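Local coordinates for protein integral membrane indolylacetylinositol arabinosyltransferase EmbC (Mycolicibacterium smegmatis, PDB 7BVE) that probably polymerises arabinose into the arabinan of cell-wall arabinogalactan, as a membrane-embedded arabinosyltransferase, at residues A[101-106]-A[120-125]; A[90-95]-A[105-110]; A[145-150]-A[176-181]. All blocks are in the same frame, centred on the assembly; numbering follows the deposited sequence.

Interaction 1 of 3, residues A[101-106]-A[120-125]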
# COMPACT_ATOMS: atom_id res chain seq x y z
N LYS A 101 -26.60 5.78 21.99
CA LYS A 101 -27.14 5.24 20.75
C LYS A 101 -28.46 4.53 20.95
O LYS A 101 -28.84 3.71 20.12
CB LYS A 101 -26.14 4.28 20.12
CG LYS A 101 -24.81 4.89 19.77
CD LYS A 101 -24.93 5.85 18.62
CE LYS A 101 -23.57 6.35 18.20
NZ LYS A 101 -23.66 7.32 17.08
N ALA A 102 -29.17 4.82 22.04
CA ALA A 102 -30.41 4.12 22.33
C ALA A 102 -31.56 4.59 21.46
O ALA A 102 -32.53 3.85 21.31
CB ALA A 102 -30.79 4.32 23.78
N ILE A 103 -31.47 5.79 20.92
CA ILE A 103 -32.57 6.36 20.15
C ILE A 103 -32.56 5.90 18.70
O ILE A 103 -33.64 5.71 18.12
CB ILE A 103 -32.55 7.90 20.28
CG1 ILE A 103 -33.80 8.53 19.66
CG2 ILE A 103 -31.25 8.50 19.74
CD1 ILE A 103 -35.06 8.13 20.34
N ASP A 104 -31.39 5.64 18.12
CA ASP A 104 -31.28 5.27 16.72
C ASP A 104 -31.01 3.80 16.50
O ASP A 104 -30.56 3.41 15.42
CB ASP A 104 -30.20 6.11 16.04
CG ASP A 104 -28.89 6.04 16.75
OD1 ASP A 104 -28.86 5.54 17.89
OD2 ASP A 104 -27.87 6.48 16.18
N ARG A 105 -31.26 2.95 17.50
CA ARG A 105 -31.12 1.51 17.34
C ARG A 105 -32.26 0.69 17.91
O ARG A 105 -32.42 -0.45 17.50
CB ARG A 105 -29.81 1.01 17.97
CG ARG A 105 -28.57 1.49 17.26
CD ARG A 105 -27.31 0.94 17.85
NE ARG A 105 -26.15 1.57 17.24
CZ ARG A 105 -24.90 1.32 17.59
NH1 ARG A 105 -24.64 0.43 18.53
NH2 ARG A 105 -23.90 1.96 16.99
N GLY A 106 -33.06 1.23 18.81
CA GLY A 106 -34.07 0.42 19.46
C GLY A 106 -35.46 1.02 19.46
O GLY A 106 -35.79 1.83 18.60
N VAL A 120 -39.26 4.26 16.76
CA VAL A 120 -38.68 2.96 16.33
C VAL A 120 -37.61 3.25 15.28
O VAL A 120 -37.94 3.88 14.25
CB VAL A 120 -39.77 2.01 15.78
CG1 VAL A 120 -39.17 0.72 15.23
CG2 VAL A 120 -40.84 1.72 16.81
N ARG A 121 -36.38 2.80 15.53
CA ARG A 121 -35.25 3.02 14.60
C ARG A 121 -35.18 4.50 14.20
O ARG A 121 -35.18 4.78 12.98
CB ARG A 121 -35.39 2.13 13.36
CG ARG A 121 -34.21 2.21 12.40
CD ARG A 121 -32.93 1.70 13.03
NE ARG A 121 -33.04 0.32 13.46
CZ ARG A 121 -32.06 -0.37 14.03
NH1 ARG A 121 -30.88 0.20 14.24
NH2 ARG A 121 -32.25 -1.63 14.39
N ASN A 122 -35.16 5.41 15.18
CA ASN A 122 -35.03 6.88 14.90
C ASN A 122 -36.16 7.50 14.08
O ASN A 122 -35.97 8.62 13.63
CB ASN A 122 -33.69 7.29 14.30
CG ASN A 122 -33.05 8.40 15.10
OD1 ASN A 122 -33.72 9.10 15.84
ND2 ASN A 122 -31.74 8.52 14.98
N THR A 123 -37.27 6.83 13.85
CA THR A 123 -38.30 7.48 13.03
C THR A 123 -39.63 7.34 13.72
O THR A 123 -40.02 6.25 13.84
CB THR A 123 -38.45 6.67 11.74
OG1 THR A 123 -39.04 5.41 12.03
CG2 THR A 123 -37.15 6.42 11.02
N PRO A 124 -40.47 8.35 13.97
CA PRO A 124 -41.70 8.12 14.70
C PRO A 124 -42.69 7.24 13.95
O PRO A 124 -42.69 7.26 12.80
CB PRO A 124 -42.28 9.51 14.90
CG PRO A 124 -41.11 10.40 14.65
CD PRO A 124 -40.35 9.72 13.54
N VAL A 125 -43.51 6.49 14.67
CA VAL A 125 -44.52 5.61 14.02
C VAL A 125 -45.92 6.19 14.26
O VAL A 125 -46.53 6.56 13.34
CB VAL A 125 -44.32 4.16 14.48
CG1 VAL A 125 -45.40 3.24 13.99
CG2 VAL A 125 -42.98 3.64 14.05
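Arg121 and Asn122 are the two central residues of a type I' beta turn, Val120 to Thr123, and they dock on the loop 101-106. Both have positive phi, the left-handed backbone geometry such a turn needs. Arg121 buries the most surface. Its CG is anti to the backbone N, but the chain bends at chi2 and chi3, so a side chain that sets out away from the loop folds back over it. The guanidinium lies across the backbone of Arg105, whose carbonyl O sits over one face, 3.2 Å above the plane. NH1 adds a weak hydrogen bond to Asp104 O, while NH2 is hydrogen-bonded to Arg180 O. A straighter bond (161°) runs from Arg121 N to Gly106 O at 3.3 Å, in the carbonyl plane. Asn122 N donates weakly to Ile103 O. The Asn122 amide lies alongside the Asp104 side chain, Asn122 ND2 3.1 Å from Asp104 CB, with amide and carboxylate planes 73° apart. In the concanavalin-like domain this turn links strands 115-120 and 123-129 as a tight hairpin, and it packs against the loop leading into strand 107-112, while Tyr1007 contacts both Arg105 and Arg121.

Interaction 2 of 3, residues A[90-95]-A[105-110]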
# COMPACT_ATOMS: atom_id res chain seq x y z
N VAL A 90 -40.04 6.91 30.12
CA VAL A 90 -40.38 5.80 29.24
C VAL A 90 -41.42 4.91 29.90
O VAL A 90 -41.40 4.68 31.12
CB VAL A 90 -39.13 5.02 28.80
CG1 VAL A 90 -38.18 5.93 28.07
CG2 VAL A 90 -38.43 4.37 29.96
N LEU A 91 -42.38 4.46 29.10
CA LEU A 91 -43.34 3.45 29.50
C LEU A 91 -42.82 2.05 29.23
O LEU A 91 -43.11 1.13 30.00
CB LEU A 91 -44.66 3.66 28.75
CG LEU A 91 -45.84 2.73 28.99
CD1 LEU A 91 -46.35 2.88 30.38
CD2 LEU A 91 -46.94 3.03 28.01
N LEU A 92 -42.04 1.89 28.16
CA LEU A 92 -41.53 0.61 27.72
C LEU A 92 -40.39 0.90 26.76
O LEU A 92 -40.37 1.95 26.11
CB LEU A 92 -42.62 -0.21 27.05
CG LEU A 92 -42.46 -1.69 26.74
CD1 LEU A 92 -43.81 -2.30 26.90
CD2 LEU A 92 -41.97 -1.90 25.33
N SER A 93 -39.44 -0.02 26.68
CA SER A 93 -38.25 0.17 25.87
C SER A 93 -37.63 -1.19 25.61
O SER A 93 -37.94 -2.16 26.29
CB SER A 93 -37.25 1.09 26.55
OG SER A 93 -36.07 1.22 25.79
N THR A 94 -36.76 -1.24 24.60
CA THR A 94 -35.90 -2.40 24.42
C THR A 94 -34.43 -2.04 24.59
O THR A 94 -33.57 -2.91 24.44
CB THR A 94 -36.11 -3.04 23.05
OG1 THR A 94 -35.75 -2.13 22.01
CG2 THR A 94 -37.55 -3.46 22.87
N VAL A 95 -34.13 -0.78 24.89
CA VAL A 95 -32.78 -0.31 25.21
C VAL A 95 -32.85 0.62 26.40
O VAL A 95 -33.90 1.22 26.68
CB VAL A 95 -32.14 0.42 24.01
CG1 VAL A 95 -31.78 -0.54 22.90
CG2 VAL A 95 -33.10 1.43 23.48
N ARG A 105 -31.26 2.95 17.50
CA ARG A 105 -31.12 1.51 17.34
C ARG A 105 -32.26 0.69 17.91
O ARG A 105 -32.42 -0.45 17.50
CB ARG A 105 -29.81 1.01 17.97
CG ARG A 105 -28.57 1.49 17.26
CD ARG A 105 -27.31 0.94 17.85
NE ARG A 105 -26.15 1.57 17.24
CZ ARG A 105 -24.90 1.32 17.59
NH1 ARG A 105 -24.64 0.43 18.53
NH2 ARG A 105 -23.90 1.96 16.99
N GLY A 106 -33.06 1.23 18.81
CA GLY A 106 -34.07 0.42 19.46
C GLY A 106 -35.46 1.02 19.46
O GLY A 106 -35.79 1.83 18.60
N LEU A 107 -36.27 0.62 20.42
CA LEU A 107 -37.66 1.03 20.51
C LEU A 107 -37.91 1.79 21.80
O LEU A 107 -37.30 1.49 22.83
CB LEU A 107 -38.57 -0.18 20.44
CG LEU A 107 -40.08 -0.10 20.26
CD1 LEU A 107 -40.40 -1.35 19.57
CD2 LEU A 107 -40.85 -0.07 21.54
N LEU A 108 -38.82 2.75 21.75
CA LEU A 108 -39.19 3.55 22.91
C LEU A 108 -40.65 3.96 22.80
O LEU A 108 -41.12 4.31 21.72
CB LEU A 108 -38.32 4.81 23.02
CG LEU A 108 -36.85 4.71 23.43
CD1 LEU A 108 -36.16 6.01 23.19
CD2 LEU A 108 -36.74 4.35 24.87
N ILE A 109 -41.36 3.91 23.92
CA ILE A 109 -42.71 4.44 24.01
C ILE A 109 -42.60 5.58 25.03
O ILE A 109 -43.45 5.77 25.90
CB ILE A 109 -43.73 3.34 24.39
CG1 ILE A 109 -43.57 2.16 23.44
CG2 ILE A 109 -45.17 3.79 24.15
CD1 ILE A 109 -44.40 0.97 23.81
N GLU A 110 -41.47 6.28 24.95
CA GLU A 110 -41.14 7.44 25.76
C GLU A 110 -42.20 8.52 25.65
O GLU A 110 -42.86 8.64 24.61
CB GLU A 110 -39.76 7.97 25.32
CG GLU A 110 -39.15 9.06 26.20
CD GLU A 110 -37.78 9.50 25.71
OE1 GLU A 110 -37.33 8.99 24.67
OE2 GLU A 110 -37.16 10.36 26.37
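Backbone hydrogen bonding between strand 90-93 and strand 107-112 is antiparallel but sparse. Ile109 N donates to Leu92 O at 3.1 Å, in the carbonyl plane and fairly straight at 158°. Thr94 N reaches Leu107 O through a weak bond, and Ser93 faces Leu108 as a non-hydrogen-bonded pair, with Ser93 CA-H pointing at Leu107 O (CA to O 3.4 Å). Ser93 and Thr94 also make backbone bonds to Phe187 and Val184.

One side-chain hydroxyl extends the ladder past the end of the strand. Thr94 OG1, placed between the backbone N and the carbonyl carbon (chi1 64°), accepts from Leu107 N at 3.2 Å and is itself bonded to Gln182 O, so it links Leu107 to the chain at Gln182. Within 90-95, Ser93 OG, anti to its own N, turns along the chain to donate to Val95 O on a lone pair.

Apolar contacts fall on two faces. On one, Val90 CG1 meets Leu108 CD2 at 3.8 Å and the aliphatic CB and CG of Glu110, while Leu108 CD2 also lies by Ser93 CB. On the other, Leu92 and Ile109 run side by side, Leu92 CB to Ile109 CD1 3.9 Å, and Leu92 CD2 touches Leu107 CD2 at 4.4 Å. Leu107 and Ile109 continue onto Phe143 and Leu141 of strand 140-145, in the larger sheet of this concanavalin-like sandwich.

With so few interstrand bonds in a largely buried setting, the pairing appears to rest as much on aliphatic contacts on its two faces as on the ladder, and a threonine hydroxyl serves as acceptor where the strand gives out.

Interaction 3 of 3, residues A[145-150]-A[176-181]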
# COMPACT_ATOMS: atom_id res chain seq x y z
N ALA A 145 -43.89 -5.63 14.71
CA ALA A 145 -42.69 -5.43 13.90
C ALA A 145 -42.33 -6.72 13.18
O ALA A 145 -42.38 -7.80 13.76
CB ALA A 145 -41.52 -4.97 14.76
N HIS A 146 -41.96 -6.59 11.91
CA HIS A 146 -41.53 -7.72 11.09
C HIS A 146 -40.39 -7.26 10.19
O HIS A 146 -39.94 -6.12 10.26
CB HIS A 146 -42.67 -8.26 10.22
CG HIS A 146 -43.80 -8.85 11.00
ND1 HIS A 146 -43.69 -10.04 11.68
CD2 HIS A 146 -45.07 -8.44 11.16
CE1 HIS A 146 -44.84 -10.32 12.25
NE2 HIS A 146 -45.70 -9.37 11.95
N ALA A 147 -39.95 -8.16 9.32
CA ALA A 147 -38.84 -7.86 8.42
C ALA A 147 -39.23 -6.99 7.24
O ALA A 147 -38.35 -6.55 6.51
CB ALA A 147 -38.23 -9.17 7.90
N ASP A 148 -40.52 -6.73 7.05
CA ASP A 148 -40.99 -5.94 5.92
C ASP A 148 -41.74 -4.68 6.34
O ASP A 148 -41.66 -3.66 5.65
CB ASP A 148 -41.85 -6.81 5.01
CG ASP A 148 -42.94 -7.52 5.77
OD1 ASP A 148 -42.96 -7.44 7.01
OD2 ASP A 148 -43.78 -8.18 5.12
N LYS A 149 -42.46 -4.72 7.46
CA LYS A 149 -43.19 -3.54 7.90
C LYS A 149 -43.33 -3.52 9.41
O LYS A 149 -43.45 -4.56 10.05
CB LYS A 149 -44.57 -3.47 7.23
CG LYS A 149 -45.49 -4.62 7.55
CD LYS A 149 -46.84 -4.44 6.90
CE LYS A 149 -47.77 -5.59 7.25
NZ LYS A 149 -49.11 -5.44 6.63
N VAL A 150 -43.29 -2.31 9.97
CA VAL A 150 -43.65 -2.05 11.36
C VAL A 150 -44.93 -1.23 11.35
O VAL A 150 -45.23 -0.56 10.36
CB VAL A 150 -42.53 -1.32 12.13
CG1 VAL A 150 -41.29 -2.17 12.17
CG2 VAL A 150 -42.22 -0.00 11.49
N GLY A 176 -40.58 -0.92 3.15
CA GLY A 176 -39.50 -0.72 2.21
C GLY A 176 -38.12 -0.74 2.81
O GLY A 176 -37.14 -0.45 2.11
N TYR A 177 -38.00 -1.08 4.09
CA TYR A 177 -36.73 -1.12 4.80
C TYR A 177 -36.95 -1.97 6.04
O TYR A 177 -38.08 -2.16 6.49
CB TYR A 177 -36.26 0.29 5.16
CG TYR A 177 -34.91 0.39 5.83
CD1 TYR A 177 -33.75 0.11 5.13
CD2 TYR A 177 -34.80 0.78 7.15
CE1 TYR A 177 -32.51 0.21 5.74
CE2 TYR A 177 -33.58 0.88 7.77
CZ TYR A 177 -32.44 0.59 7.06
OH TYR A 177 -31.21 0.69 7.67
N ASP A 178 -35.85 -2.51 6.57
CA ASP A 178 -35.92 -3.42 7.72
C ASP A 178 -35.81 -2.57 8.98
O ASP A 178 -34.72 -2.19 9.42
CB ASP A 178 -34.82 -4.47 7.61
CG ASP A 178 -35.10 -5.69 8.45
OD1 ASP A 178 -36.06 -5.67 9.22
OD2 ASP A 178 -34.37 -6.69 8.30
N PHE A 179 -36.96 -2.25 9.57
CA PHE A 179 -37.05 -1.41 10.75
C PHE A 179 -37.20 -2.21 12.03
O PHE A 179 -37.93 -1.79 12.93
CB PHE A 179 -38.22 -0.43 10.66
CG PHE A 179 -38.05 0.64 9.64
CD1 PHE A 179 -37.23 1.73 9.88
CD2 PHE A 179 -38.75 0.60 8.45
CE1 PHE A 179 -37.08 2.72 8.95
CE2 PHE A 179 -38.61 1.59 7.51
CZ PHE A 179 -37.77 2.65 7.77
N ARG A 180 -36.57 -3.36 12.12
CA ARG A 180 -36.69 -4.12 13.36
C ARG A 180 -35.80 -3.50 14.43
O ARG A 180 -34.66 -3.13 14.14
CB ARG A 180 -36.34 -5.58 13.14
CG ARG A 180 -37.43 -6.35 12.46
CD ARG A 180 -37.13 -7.81 12.32
NE ARG A 180 -36.14 -8.07 11.29
CZ ARG A 180 -35.64 -9.27 11.04
NH1 ARG A 180 -34.75 -9.44 10.08
NH2 ARG A 180 -36.04 -10.31 11.74
N PRO A 181 -36.29 -3.35 15.65
CA PRO A 181 -35.48 -2.74 16.70
C PRO A 181 -34.53 -3.74 17.35
O PRO A 181 -34.79 -4.94 17.40
CB PRO A 181 -36.53 -2.25 17.70
CG PRO A 181 -37.65 -3.17 17.52
CD PRO A 181 -37.69 -3.51 16.07
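Two torsions bring Arg180 and Asp178 together against a beta-hairpin turn of the concanavalin-like domain: Arg180 bends at chi3 (-74°), and Asp178 carries its CG anti to the backbone N (chi1 -160°). The arginine therefore curls back along its own segment and grips the carboxylate side-on with two nitrogens, Arg180 NE to Asp178 OD1 at 3.2 Å and Arg180 NH1 to Asp178 OD2 at 3.3 Å. Both oxygens use their syn lone pairs and lie close to the guanidinium plane, so the salt bridge fixes the rotation of the group. Further bonds run from NH2 to Ala65 O and from NH1 to Pro1070 O.

The paired side chains form a surface for residues 145-150, which hold the turn between strands 140-145 and 149-155. Ala147 lies over one guanidinium face, its CB 3.9 Å above the plane and offset toward the rim, and Ala147 CA is 3.6 Å from Asp178 OD1. The aliphatic part of Arg180 runs along the His146 carbonyl, Arg180 CG 3.3 Å from His146 O. Between the two segments the contact is thus made by van der Waals packing, while the salt bridge itself lies within residues 176-181.

Deeper in, Ala145 CB touches Pro181 CD. Val150 crosses Phe179 at about a right angle, its CG1 packing 3.8 Å from Phe179 CB and also resting on Phe179 O.

In the fold
All three contacts lie in the concanavalin-like domain, but at different depths. Interaction 2 is the core one, pairing strands 90-93 and 107-112 through aliphatic side chains and a short ladder; interactions 1 and 3 are partly buried contacts of a hairpin turn with a loop, where arginines, carbonyls and, in interaction 3, an Arg-Asp salt bridge take over. Interactions 1 and 2 share Arg105 and Gly106, so the loop that receives the 120-123 turn runs directly into the paired strand, and Ile103 packs on Leu108. In interaction 3 a hairpin of the larger sheet meets the loop after strand 171-175. It meets interaction 1 through the Arg121-Arg180 bond, and Pro181 packs on Gly106 and Leu107, joining the two sheets at one end.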